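Local coordinates for putative gamma-hydroxymuconic semialdehyde dehydrogenase (PDB 4GO3), which probably oxidises gamma-hydroxymuconic semialdehyde with NAD(+) as cofactor, as a member of the aldehyde dehydrogenase family, at residues G252-F257 against S285-H290. The protein carries 2 engineered substitutions. Residues are numbered along the deposited sequence; the frame is centred on the assembly and turned at random.
Sequences GANIVF and SRLILH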
loop_
_atom_site.group_PDB
_atom_site.type_symbol
_atom_site.label_atom_id
_atom_site.label_comp_id
_atom_site.label_asym_id
_atom_site.label_seq_id
_atom_site.Cartn_x
_atom_site.Cartn_y
_atom_site.Cartn_z
ATOM N N GLY A 252 21.536 -1.164 8.880
ATOM C CA GLY A 252 21.797 0.251 9.047
ATOM C C GLY A 252 23.215 0.731 8.850
ATOM O O GLY A 252 24.118 0.451 9.645
ATOM N N ALA A 253 23.407 1.493 7.781
ATOM C CA ALA A 253 24.675 2.138 7.560
ATOM C C ALA A 253 24.857 3.246 8.597
ATOM O O ALA A 253 23.945 4.040 8.852
ATOM C CB ALA A 253 24.752 2.683 6.168
ATOM N N ASN A 254 26.017 3.258 9.241
ATOM C CA ASN A 254 26.407 4.355 10.096
ATOM C C ASN A 254 27.728 4.856 9.601
ATOM O O ASN A 254 28.765 4.308 9.912
ATOM C CB ASN A 254 26.521 3.940 11.552
ATOM C CG ASN A 254 26.399 5.115 12.504
ATOM O OD1 ASN A 254 26.693 6.247 12.159
ATOM N ND2 ASN A 254 25.969 4.843 13.714
ATOM N N ILE A 255 27.667 5.904 8.799
ATOM C CA ILE A 255 28.838 6.433 8.139
ATOM C C ILE A 255 29.502 7.474 9.002
ATOM O O ILE A 255 28.848 8.350 9.555
ATOM C CB ILE A 255 28.470 7.057 6.800
ATOM C CG1 ILE A 255 27.668 6.059 5.971
ATOM C CG2 ILE A 255 29.735 7.495 6.051
ATOM C CD1 ILE A 255 27.137 6.619 4.705
ATOM N N VAL A 256 30.815 7.365 9.135
ATOM C CA VAL A 256 31.570 8.381 9.871
ATOM C C VAL A 256 32.646 9.013 9.003
ATOM O O VAL A 256 33.655 8.386 8.678
ATOM C CB VAL A 256 32.190 7.814 11.144
ATOM C CG1 VAL A 256 32.935 8.890 11.873
ATOM C CG2 VAL A 256 31.096 7.246 12.013
ATOM N N PHE A 257 32.425 10.270 8.670
ATOM C CA PHE A 257 33.325 11.013 7.828
ATOM C C PHE A 257 34.445 11.653 8.607
ATOM O O PHE A 257 34.363 11.805 9.800
ATOM C CB PHE A 257 32.551 12.075 7.079
ATOM C CG PHE A 257 31.667 11.532 6.022
ATOM C CD1 PHE A 257 32.180 11.121 4.822
ATOM C CD2 PHE A 257 30.317 11.441 6.226
ATOM C CE1 PHE A 257 31.367 10.630 3.863
ATOM C CE2 PHE A 257 29.498 10.948 5.260
ATOM C CZ PHE A 257 30.017 10.549 4.083
ATOM N N SER A 285 24.302 -1.200 12.359
ATOM C CA SER A 285 25.030 -2.455 12.412
ATOM C C SER A 285 26.201 -2.485 11.440
ATOM O O SER A 285 26.994 -3.420 11.431
ATOM C CB SER A 285 24.079 -3.612 12.101
ATOM O OG SER A 285 23.528 -3.491 10.806
ATOM N N ARG A 286 26.309 -1.449 10.629
ATOM C CA ARG A 286 27.363 -1.349 9.649
ATOM C C ARG A 286 28.116 -0.046 9.799
ATOM O O ARG A 286 27.751 0.933 9.185
ATOM C CB ARG A 286 26.759 -1.374 8.262
ATOM C CG ARG A 286 26.168 -2.676 7.843
ATOM C CD ARG A 286 25.949 -2.663 6.357
ATOM N NE ARG A 286 25.014 -1.625 5.957
ATOM C CZ ARG A 286 24.973 -1.077 4.755
ATOM N NH1 ARG A 286 25.816 -1.452 3.816
ATOM N NH2 ARG A 286 24.080 -0.150 4.496
ATOM N N LEU A 287 29.170 -0.051 10.602
ATOM C CA LEU A 287 30.019 1.109 10.761
ATOM C C LEU A 287 30.880 1.281 9.544
ATOM O O LEU A 287 31.619 0.385 9.181
ATOM C CB LEU A 287 30.914 0.943 11.964
ATOM C CG LEU A 287 30.378 1.550 13.244
ATOM C CD1 LEU A 287 31.311 1.237 14.380
ATOM C CD2 LEU A 287 30.195 3.030 13.086
ATOM N N ILE A 288 30.767 2.445 8.918
ATOM C CA ILE A 288 31.526 2.800 7.733
ATOM C C ILE A 288 32.386 3.999 8.089
ATOM O O ILE A 288 31.899 5.113 8.174
ATOM C CB ILE A 288 30.596 3.180 6.592
ATOM C CG1 ILE A 288 29.796 1.977 6.140
ATOM C CG2 ILE A 288 31.359 3.738 5.448
ATOM C CD1 ILE A 288 28.454 2.325 5.619
ATOM N N LEU A 289 33.670 3.763 8.311
ATOM C CA LEU A 289 34.547 4.795 8.831
ATOM C C LEU A 289 35.503 5.279 7.777
ATOM O O LEU A 289 36.079 4.484 7.038
ATOM C CB LEU A 289 35.335 4.269 10.015
ATOM C CG LEU A 289 34.490 3.467 11.013
ATOM C CD1 LEU A 289 35.376 2.898 12.110
ATOM C CD2 LEU A 289 33.389 4.342 11.596
ATOM N N HIS A 290 35.702 6.574 7.765
ATOM C CA HIS A 290 36.658 7.175 6.885
ATOM C C HIS A 290 38.019 6.802 7.386
ATOM O O HIS A 290 38.318 6.972 8.549
ATOM C CB HIS A 290 36.475 8.673 6.920
ATOM C CG HIS A 290 37.480 9.420 6.125
ATOM N ND1 HIS A 290 37.456 9.463 4.755
ATOM C CD2 HIS A 290 38.525 10.176 6.507
ATOM C CE1 HIS A 290 38.454 10.203 4.324
ATOM N NE2 HIS A 290 39.115 10.652 5.368
#
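Arg-286 has CG beside its backbone N, and a bend at chi3 (-62°) folds the guanidinium back against Ala-253, whose CB lies 3.4 Å from NH2, oblique to the flat group. Ile-255 and Ile-288, paired across the strands, both carry CG1 beside the backbone N, and their side chains lie side by side, pointing the same way; CD1 of Ile-288 sits 3.8 Å from CG1 of Ile-255 and also meets Ala-253 CB. On the face bearing Asn-254, Val-256 and Leu-287, CD2 of Leu-289 reaches Val-256 CB at 3.7 Å.

The backbones run parallel, their axes inclined by 17° and 4.6 Å apart at closest. Five hydrogen bonds join them. The backbone N-H of Asn-254 donates to Arg-286 O, and its backbone O accepts from Ile-288 N, while Val-256 N lies 2.7 Å from Ile-288 O and Val-256 O accepts His-290 N. The first, Arg-286 N to Gly-252 O, is more bent at the hydrogen (146°) than the central three.

The guanidinium is held by three carbonyls: NE by Lys-251, NH1 by Ile-401 and NH2 by Ala-402, the latter two in helix 395-403, which packs on the face of Ala-253, Ile-255 and Ile-288. A leucine in place of Arg-286 would probably leave those carbonyls without their donors and lose a tie between strand and helix.

Helix 262-274 covers the opposite face, against Asn-254 and Leu-287. Together strand 253-256, this helix and strand 286-290 form a beta-alpha-beta unit, its two strands adjacent within a seven-stranded sheet, as in the catalytic domain of aldehyde dehydrogenases.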